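PDB 7LCE: D-glucosaminate-6-phosphate ammonia lyase from Salmonella typhimurium, which belongs to the pyridoxal-phosphate-dependent aminotransferase-like superfamily and carries its cofactor covalently on a lysine, in an assembly of eight chains. Local coordinates for residues 104-110 and 129-135; 155-159 and 170-175; 315-319 and 333-337. All blocks are in the same frame, centred on the assembly; numbering follows the deposited sequence.

Contact 1 (104-110 and 129-135); sequences NEVVMLR and GRIVEVG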
loop_
_atom_site.group_PDB
_atom_site.type_symbol
_atom_site.label_atom_id
_atom_site.label_comp_id
_atom_site.label_asym_id
_atom_site.label_seq_id
_atom_site.Cartn_x
_atom_site.Cartn_y
_atom_site.Cartn_z
ATOM N N ASN A 104 10.275 0.668 19.256
ATOM C CA ASN A 104 10.276 -0.680 19.810
ATOM C C ASN A 104 11.515 -1.487 19.444
ATOM O O ASN A 104 11.565 -2.684 19.747
ATOM C CB ASN A 104 9.027 -1.447 19.361
ATOM C CG ASN A 104 8.841 -1.432 17.854
ATOM O OD1 ASN A 104 9.769 -1.132 17.101
ATOM N ND2 ASN A 104 7.639 -1.777 17.405
ATOM N N GLU A 105 12.500 -0.889 18.784
ATOM C CA GLU A 105 13.679 -1.638 18.375
ATOM C C GLU A 105 14.629 -1.806 19.552
ATOM O O GLU A 105 14.967 -0.831 20.233
ATOM C CB GLU A 105 14.379 -0.939 17.211
ATOM C CG GLU A 105 13.596 -0.997 15.910
ATOM C CD GLU A 105 14.300 -0.293 14.768
ATOM O OE1 GLU A 105 15.424 0.214 14.976
ATOM O OE2 GLU A 105 13.723 -0.245 13.661
ATOM N N VAL A 106 15.052 -3.045 19.793
ATOM C CA VAL A 106 16.030 -3.374 20.826
ATOM C C VAL A 106 17.335 -3.728 20.128
ATOM O O VAL A 106 17.387 -4.679 19.338
ATOM C CB VAL A 106 15.554 -4.530 21.718
ATOM C CG1 VAL A 106 16.668 -4.961 22.653
ATOM C CG2 VAL A 106 14.327 -4.118 22.510
ATOM N N VAL A 107 18.383 -2.964 20.413
ATOM C CA VAL A 107 19.669 -3.105 19.742
ATOM C C VAL A 107 20.577 -3.977 20.596
ATOM O O VAL A 107 20.832 -3.666 21.766
ATOM C CB VAL A 107 20.308 -1.735 19.476
ATOM C CG1 VAL A 107 21.734 -1.908 19.005
ATOM C CG2 VAL A 107 19.490 -0.966 18.448
ATOM N N MET A 108 21.084 -5.059 20.008
ATOM C CA MET A 108 21.969 -5.971 20.715
ATOM C C MET A 108 22.984 -6.541 19.739
ATOM O O MET A 108 22.816 -6.462 18.519
ATOM C CB MET A 108 21.186 -7.096 21.396
ATOM C CG MET A 108 20.448 -7.994 20.430
ATOM S SD MET A 108 19.539 -9.299 21.272
ATOM C CE MET A 108 20.871 -10.258 21.986
ATOM N N LEU A 109 24.050 -7.113 20.294
ATOM C CA LEU A 109 25.069 -7.753 19.473
ATOM C C LEU A 109 24.540 -9.054 18.885
ATOM O O LEU A 109 23.843 -9.818 19.557
ATOM C CB LEU A 109 26.318 -8.042 20.305
ATOM C CG LEU A 109 27.079 -6.869 20.915
ATOM C CD1 LEU A 109 28.283 -7.384 21.687
ATOM C CD2 LEU A 109 27.508 -5.886 19.839
ATOM N N ARG A 110 24.880 -9.306 17.617
ATOM C CA ARG A 110 24.535 -10.589 17.012
ATOM C C ARG A 110 25.190 -11.738 17.766
ATOM O O ARG A 110 24.595 -12.811 17.923
ATOM C CB ARG A 110 24.942 -10.607 15.538
ATOM C CG ARG A 110 24.827 -11.978 14.884
ATOM C CD ARG A 110 25.018 -11.910 13.378
ATOM N NE ARG A 110 23.785 -11.536 12.695
ATOM C CZ ARG A 110 23.523 -10.320 12.237
ATOM N NH1 ARG A 110 24.395 -9.334 12.354
ATOM N NH2 ARG A 110 22.356 -10.090 11.643
ATOM N N GLY A 129 9.409 -5.812 21.748
ATOM C CA GLY A 129 10.614 -5.358 21.089
ATOM C C GLY A 129 10.845 -6.049 19.760
ATOM O O GLY A 129 10.447 -7.191 19.542
ATOM N N ARG A 130 11.462 -5.312 18.841
ATOM C CA ARG A 130 11.953 -5.852 17.581
ATOM C C ARG A 130 13.476 -5.800 17.603
ATOM O O ARG A 130 14.059 -4.741 17.857
ATOM C CB ARG A 130 11.390 -5.065 16.396
ATOM C CG ARG A 130 9.870 -5.118 16.323
ATOM C CD ARG A 130 9.319 -4.304 15.168
ATOM N NE ARG A 130 9.831 -4.766 13.886
ATOM C CZ ARG A 130 9.258 -5.717 13.162
ATOM N NH1 ARG A 130 8.157 -6.327 13.571
ATOM N NH2 ARG A 130 9.802 -6.067 12.000
ATOM N N ILE A 131 14.113 -6.939 17.353
ATOM C CA ILE A 131 15.556 -7.064 17.542
ATOM C C ILE A 131 16.296 -6.425 16.375
ATOM O O ILE A 131 15.953 -6.643 15.207
ATOM C CB ILE A 131 15.955 -8.538 17.709
ATOM C CG1 ILE A 131 15.419 -9.074 19.035
ATOM C CG2 ILE A 131 17.469 -8.697 17.631
ATOM C CD1 ILE A 131 16.168 -10.273 19.548
ATOM N N VAL A 132 17.319 -5.634 16.692
ATOM C CA VAL A 132 18.269 -5.109 15.717
ATOM C C VAL A 132 19.641 -5.649 16.096
ATOM O O VAL A 132 20.186 -5.290 17.150
ATOM C CB VAL A 132 18.272 -3.577 15.681
ATOM C CG1 VAL A 132 19.443 -3.068 14.855
ATOM C CG2 VAL A 132 16.956 -3.052 15.131
ATOM N N GLU A 133 20.212 -6.491 15.236
ATOM C CA GLU A 133 21.480 -7.147 15.525
ATOM C C GLU A 133 22.647 -6.310 15.021
ATOM O O GLU A 133 22.603 -5.757 13.919
ATOM C CB GLU A 133 21.529 -8.538 14.892
ATOM C CG GLU A 133 20.682 -9.575 15.607
ATOM C CD GLU A 133 20.600 -10.879 14.843
ATOM O OE1 GLU A 133 20.202 -10.851 13.659
ATOM O OE2 GLU A 133 20.936 -11.934 15.426
ATOM N N VAL A 134 23.696 -6.230 15.836
ATOM C CA VAL A 134 24.857 -5.391 15.565
ATOM C C VAL A 134 26.063 -6.286 15.316
ATOM O O VAL A 134 26.281 -7.264 16.043
ATOM C CB VAL A 134 25.123 -4.418 16.725
ATOM C CG1 VAL A 134 26.469 -3.733 16.554
ATOM C CG2 VAL A 134 24.016 -3.394 16.800
ATOM N N GLY A 135 26.825 -5.968 14.272
ATOM C CA GLY A 135 28.060 -6.669 14.002
ATOM C C GLY A 135 27.829 -8.072 13.469
ATOM O O GLY A 135 26.714 -8.485 13.150
#

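Contact 2 (155-159 and 170-175); sequences ALLYV and LSIDDF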
loop_
_atom_site.group_PDB
_atom_site.type_symbol
_atom_site.label_atom_id
_atom_site.label_comp_id
_atom_site.label_asym_id
_atom_site.label_seq_id
_atom_site.Cartn_x
_atom_site.Cartn_y
_atom_site.Cartn_z
ATOM N N ALA A 155 15.762 0.503 23.269
ATOM C CA ALA A 155 16.702 0.125 24.317
ATOM C C ALA A 155 17.889 -0.592 23.691
ATOM O O ALA A 155 17.823 -1.065 22.551
ATOM C CB ALA A 155 16.039 -0.769 25.372
ATOM N N LEU A 156 18.973 -0.671 24.460
ATOM C CA LEU A 156 20.129 -1.491 24.129
ATOM C C LEU A 156 20.184 -2.670 25.091
ATOM O O LEU A 156 19.867 -2.529 26.276
ATOM C CB LEU A 156 21.432 -0.691 24.219
ATOM C CG LEU A 156 21.773 0.309 23.114
ATOM C CD1 LEU A 156 20.886 1.543 23.186
ATOM C CD2 LEU A 156 23.247 0.699 23.187
ATOM N N LEU A 157 20.585 -3.835 24.584
ATOM C CA LEU A 157 20.611 -5.056 25.379
ATOM C C LEU A 157 22.010 -5.655 25.363
ATOM O O LEU A 157 22.562 -5.927 24.290
ATOM C CB LEU A 157 19.593 -6.072 24.866
ATOM C CG LEU A 157 19.503 -7.344 25.710
ATOM C CD1 LEU A 157 18.813 -7.053 27.021
ATOM C CD2 LEU A 157 18.780 -8.451 24.965
ATOM N N TYR A 158 22.573 -5.862 26.548
ATOM C CA TYR A 158 23.838 -6.560 26.724
ATOM C C TYR A 158 23.576 -7.857 27.476
ATOM O O TYR A 158 22.930 -7.845 28.529
ATOM C CB TYR A 158 24.842 -5.692 27.487
ATOM C CG TYR A 158 26.244 -6.258 27.533
ATOM C CD1 TYR A 158 26.599 -7.211 28.479
ATOM C CD2 TYR A 158 27.218 -5.826 26.642
ATOM C CE1 TYR A 158 27.882 -7.731 28.530
ATOM C CE2 TYR A 158 28.505 -6.338 26.687
ATOM C CZ TYR A 158 28.831 -7.290 27.633
ATOM O OH TYR A 158 30.107 -7.806 27.686
ATOM N N VAL A 159 24.071 -8.968 26.941
ATOM C CA VAL A 159 23.851 -10.287 27.522
ATOM C C VAL A 159 25.184 -10.802 28.045
ATOM O O VAL A 159 26.141 -10.960 27.277
ATOM C CB VAL A 159 23.248 -11.265 26.501
ATOM C CG1 VAL A 159 22.887 -12.580 27.176
ATOM C CG2 VAL A 159 22.031 -10.654 25.824
ATOM N N LEU A 170 31.821 -6.230 21.767
ATOM C CA LEU A 170 32.029 -4.968 22.455
ATOM C C LEU A 170 31.969 -5.164 23.968
ATOM O O LEU A 170 31.385 -6.123 24.478
ATOM C CB LEU A 170 30.983 -3.944 22.016
ATOM C CG LEU A 170 31.030 -3.535 20.545
ATOM C CD1 LEU A 170 29.823 -2.687 20.182
ATOM C CD2 LEU A 170 32.316 -2.784 20.254
ATOM N N SER A 171 32.587 -4.231 24.685
ATOM C CA SER A 171 32.598 -4.284 26.137
ATOM C C SER A 171 31.331 -3.660 26.705
ATOM O O SER A 171 30.601 -2.937 26.023
ATOM C CB SER A 171 33.824 -3.560 26.689
ATOM O OG SER A 171 33.746 -2.173 26.416
ATOM N N ILE A 172 31.073 -3.952 27.984
ATOM C CA ILE A 172 29.929 -3.350 28.665
ATOM C C ILE A 172 30.077 -1.836 28.721
ATOM O O ILE A 172 29.078 -1.106 28.714
ATOM C CB ILE A 172 29.763 -3.962 30.071
ATOM C CG1 ILE A 172 28.575 -3.331 30.802
ATOM C CG2 ILE A 172 31.046 -3.815 30.881
ATOM C CD1 ILE A 172 27.248 -3.543 30.104
ATOM N N ASP A 173 31.316 -1.339 28.763
ATOM C CA ASP A 173 31.535 0.105 28.767
ATOM C C ASP A 173 31.041 0.737 27.473
ATOM O O ASP A 173 30.470 1.835 27.488
ATOM C CB ASP A 173 33.019 0.412 28.978
ATOM C CG ASP A 173 33.525 -0.051 30.331
ATOM O OD1 ASP A 173 32.782 0.086 31.327
ATOM O OD2 ASP A 173 34.668 -0.552 30.398
ATOM N N ASP A 174 31.252 0.058 26.343
ATOM C CA ASP A 174 30.810 0.591 25.058
ATOM C C ASP A 174 29.299 0.784 25.028
ATOM O O ASP A 174 28.804 1.789 24.504
ATOM C CB ASP A 174 31.255 -0.340 23.930
ATOM C CG ASP A 174 32.753 -0.294 23.693
ATOM O OD1 ASP A 174 33.320 0.820 23.648
ATOM O OD2 ASP A 174 33.362 -1.377 23.559
ATOM N N PHE A 175 28.548 -0.169 25.583
ATOM C CA PHE A 175 27.095 -0.038 25.606
ATOM C C PHE A 175 26.645 1.107 26.507
ATOM O O PHE A 175 25.737 1.865 26.145
ATOM C CB PHE A 175 26.460 -1.354 26.045
ATOM C CG PHE A 175 26.192 -2.294 24.909
ATOM C CD1 PHE A 175 27.212 -3.057 24.373
ATOM C CD2 PHE A 175 24.925 -2.396 24.363
ATOM C CE1 PHE A 175 26.975 -3.914 23.323
ATOM C CE2 PHE A 175 24.681 -3.251 23.312
ATOM C CZ PHE A 175 25.707 -4.012 22.791
#

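Contact 3 (315-319 and 333-337); sequences AQDVE and KYQLH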
loop_
_atom_site.group_PDB
_atom_site.type_symbol
_atom_site.label_atom_id
_atom_site.label_comp_id
_atom_site.label_asym_id
_atom_site.label_seq_id
_atom_site.Cartn_x
_atom_site.Cartn_y
_atom_site.Cartn_z
ATOM N N ALA A 315 33.787 -43.798 29.224
ATOM C CA ALA A 315 33.181 -42.810 30.113
ATOM C C ALA A 315 31.754 -42.482 29.695
ATOM O O ALA A 315 30.893 -42.234 30.547
ATOM C CB ALA A 315 34.036 -41.544 30.151
ATOM N N GLN A 316 31.482 -42.472 28.388
ATOM C CA GLN A 316 30.115 -42.242 27.930
ATOM C C GLN A 316 29.180 -43.332 28.437
ATOM O O GLN A 316 28.071 -43.044 28.901
ATOM C CB GLN A 316 30.069 -42.169 26.403
ATOM C CG GLN A 316 30.811 -40.986 25.806
ATOM C CD GLN A 316 30.451 -40.751 24.351
ATOM O OE1 GLN A 316 29.646 -41.484 23.774
ATOM N NE2 GLN A 316 31.046 -39.727 23.750
ATOM N N ASP A 317 29.619 -44.591 28.369
ATOM C CA ASP A 317 28.800 -45.689 28.868
ATOM C C ASP A 317 28.595 -45.581 30.374
ATOM O O ASP A 317 27.514 -45.901 30.886
ATOM C CB ASP A 317 29.445 -47.028 28.506
ATOM C CG ASP A 317 29.510 -47.260 27.004
ATOM O OD1 ASP A 317 28.931 -46.453 26.247
ATOM O OD2 ASP A 317 30.148 -48.250 26.581
ATOM N N VAL A 318 29.616 -45.125 31.100
ATOM C CA VAL A 318 29.495 -44.986 32.549
ATOM C C VAL A 318 28.534 -43.858 32.899
ATOM O O VAL A 318 27.675 -44.006 33.776
ATOM C CB VAL A 318 30.879 -44.765 33.184
ATOM C CG1 VAL A 318 30.745 -44.542 34.682
ATOM C CG2 VAL A 318 31.785 -45.949 32.898
ATOM N N GLU A 319 28.663 -42.714 32.223
ATOM C CA GLU A 319 27.791 -41.582 32.515
ATOM C C GLU A 319 26.338 -41.924 32.219
ATOM O O GLU A 319 25.432 -41.504 32.949
ATOM C CB GLU A 319 28.233 -40.355 31.714
ATOM C CG GLU A 319 27.727 -39.030 32.275
ATOM C CD GLU A 319 26.321 -38.685 31.821
ATOM O OE1 GLU A 319 25.869 -39.238 30.795
ATOM O OE2 GLU A 319 25.667 -37.860 32.495
ATOM N N LYS A 333 29.344 -33.988 31.938
ATOM C CA LYS A 333 29.713 -34.757 30.758
ATOM C C LYS A 333 30.405 -33.897 29.705
ATOM O O LYS A 333 30.348 -34.204 28.512
ATOM C CB LYS A 333 28.487 -35.454 30.171
ATOM C CG LYS A 333 27.242 -34.592 30.113
ATOM C CD LYS A 333 26.044 -35.415 29.675
ATOM C CE LYS A 333 26.259 -35.985 28.280
ATOM N NZ LYS A 333 25.139 -36.865 27.847
ATOM N N TYR A 334 31.055 -32.814 30.132
ATOM C CA TYR A 334 31.679 -31.894 29.185
ATOM C C TYR A 334 32.814 -32.576 28.428
ATOM O O TYR A 334 32.797 -32.655 27.193
ATOM C CB TYR A 334 32.179 -30.650 29.922
ATOM C CG TYR A 334 31.071 -29.711 30.358
ATOM C CD1 TYR A 334 30.202 -30.059 31.387
ATOM C CD2 TYR A 334 30.896 -28.479 29.742
ATOM C CE1 TYR A 334 29.188 -29.207 31.788
ATOM C CE2 TYR A 334 29.884 -27.618 30.137
ATOM C CZ TYR A 334 29.035 -27.987 31.161
ATOM O OH TYR A 334 28.028 -27.136 31.556
ATOM N N GLN A 335 33.812 -33.077 29.150
ATOM C CA GLN A 335 34.941 -33.772 28.534
ATOM C C GLN A 335 34.717 -35.276 28.465
ATOM O O GLN A 335 35.655 -36.062 28.614
ATOM C CB GLN A 335 36.234 -33.448 29.278
ATOM C CG GLN A 335 36.639 -31.978 29.258
ATOM C CD GLN A 335 35.903 -31.144 30.288
ATOM O OE1 GLN A 335 35.221 -31.677 31.164
ATOM N NE2 GLN A 335 36.038 -29.826 30.187
ATOM N N LEU A 336 33.469 -35.700 28.238
ATOM C CA LEU A 336 33.161 -37.125 28.167
ATOM C C LEU A 336 33.852 -37.792 26.984
ATOM O O LEU A 336 34.175 -38.984 27.045
ATOM C CB LEU A 336 31.647 -37.323 28.085
ATOM C CG LEU A 336 31.059 -38.604 28.677
ATOM C CD1 LEU A 336 31.405 -38.725 30.149
ATOM C CD2 LEU A 336 29.553 -38.629 28.482
ATOM N N HIS A 337 34.088 -37.043 25.903
ATOM C CA HIS A 337 34.803 -37.599 24.759
ATOM C C HIS A 337 36.252 -37.921 25.102
ATOM O O HIS A 337 36.831 -38.850 24.528
ATOM C CB HIS A 337 34.741 -36.633 23.575
ATOM C CG HIS A 337 35.364 -35.299 23.846
ATOM N ND1 HIS A 337 34.755 -34.333 24.620
ATOM C CD2 HIS A 337 36.544 -34.767 23.445
ATOM C CE1 HIS A 337 35.531 -33.266 24.683
ATOM N NE2 HIS A 337 36.623 -33.504 23.979
#

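Contact 1 (104-110 and 129-135)
The guanidinium group of Arg110 lies with Glu133 CB over one of its faces, while Gly135 O sits at its edge, in the same plane. There NH1 reaches Gly135 O at 2.6 Å, lying nearly in line with the C=O bond, though the N-H itself is bent, at 134°. NH2 forms a salt bridge with Glu133 OE1 at 3.0 Å. Because the guanidinium and carboxylate planes are turned 52° apart, this is not a flat two-pronged pair. CG of Arg110 stands opposite its backbone N (chi1 171°) and the chain bends at chi3, which folds the head back over the end of the other strand. At the far end the amide of Asn104 runs alongside the aliphatic part of Arg130, its OD1 3.7 Å from Arg130 CD, while its ND2 bonds to Ser99.

Between these ends, strands 105-109 and 130-134 pair in parallel, the two strands of a beta-alpha-beta unit joined through helix 120-126. The backbone bonds run as a ladder, including Val106 N to Arg130 O and Val132 N to Val106 O, both 2.8 Å. Beta-branched valines suit such strands: Val107 CG2 lies 4.0 Å from Val132 CB on the face they share, and Val107 CG1 reaches on to Val134 CG2. On the other face, Met108 SD touches Ile131 CD1 at 3.9 Å, and both residues pack on Ile124 of the helix.

Glu133 OE2 also pairs with Arg110 NE of the second subunit, and Arg110 NE returns the bond to its Glu133. Two arginines and two glutamates thus gather at the subunit interface, where the arginines probably offset the repulsion between the two closely placed Glu133 OE1 atoms; the charge pairing at this strand end therefore helps join chains as well as strands.

Contact 2 (155-159 and 170-175)
Asp174 OD2 is gripped twice by Ser171, and the capping box they form starts helix 172-181, whose Ile172 and Phe175 pack on Tyr158 and Leu156 of strand 153-159. Strand and helix are consecutive elements of a beta-alpha-beta unit that continues into strand 186-189. Ser171 N donates to OD2 over 3.2 Å, meeting it on the anti side of the carboxylate and 20° out of its plane; Ser171 OG adds a weak bond to the same oxygen. In return, Asp174 N gives a weak bond to Ser171 OG at 3.3 Å. Serine suits the N-cap because its short hydroxyl can reach a first-turn amide, here one that Ser171 O also meets only weakly, and aspartate three places on can reach back to the capping residue's own N-H.

Beyond the cap, the apolar residues of the first turn meet the sheet. Tyr158 turns its ring edge to the face of Phe175, an offset edge-to-face pair with centroids 5.4 Å apart and planes at 80°; CD2 of Tyr158 comes 3.6 Å from CD1 of Phe175. With chi1 at -171° the tyrosine ring extends away from the backbone N toward the helix start, where Ile172 CD1 lies above one face in a CH-pi contact, 4.1 Å from the centroid. His112 makes a further edge-to-face pair with this ring.

Phe175 is buried deeper, against Leu145 and Leu109 as well as the strand, a place suited to a wholly apolar ring. On its Leu156 side, CB of the leucine lies at the ring edge, and Leu156 CD2 touches Phe175 CD2 at 3.7 Å.

Contact 3 (315-319 and 333-337)
A type I beta turn from Lys333 to Leu336, in the loop between strands 327-331 and 340-343, packs against the first turn of helix 315-324. Leu336 carries the contact. Its CG and methyls lie along the helix surface, CG meeting Gln316 CG at 3.7 Å. Leu336 CD1 approaches the backbone of the helix, 3.6 Å from Ala315 O. Glu319 CB, one helical turn after Ala315, completes the seat, 3.9 Å from Leu336 CD2. Small Ala315 lets the leucine come close to the backbone, while Gln316 offers its CA and the aliphatic part of its side chain to the leucine and its amide runs on past it near the exposed His337. The branched end of leucine can thus touch three helix residues at once.

Beside the leucine, the charged chains of Glu319 and Lys333 meet at about a right angle. The bend of Glu319 at chi2 (-84°) swings its carboxylate across the lysine chain, so that OE2 rests 3.8 Å from Lys333 CD. OE1 and NZ of Lys333 are 3.9 Å apart, a long salt bridge; the stronger partner of OE1 is NE of Arg323, one turn further along the helix. Two cations therefore gather about one carboxylate, which would probably help to keep it ionised.

The turn and helix start share a cover over the antiparallel sheet: Leu336 and Val318 both touch Phe341 of strand 340-343, and Ala315 and Val318 rest on Val306 of strand 300-306. Helix start and turn thus lie side by side against this sheet, the turn leading on toward strand 340-343.

In the fold
The three contacts follow one another along the chain, each closing before the next opens. Contacts 1 and 2 are neighbours, their centres 11 Å apart: strands 105-109 and 153-159 lie side by side in the seven-stranded mixed sheet, joined by backbone bonds of Val107 to Ala155 and Leu157, and strand 130-134 is its outermost strand within the chain on that side. They are adjoining parts of one sheet and its helical cover, in the large alpha/beta domain expected for the aminotransferase-like fold. Contact 3 lies elsewhere, with its centre about 38 Å from that of contact 1 and 37 Å from that of contact 2. It belongs with the three-stranded antiparallel sheet late in the chain, consistent with the separate small domain of this superfamily.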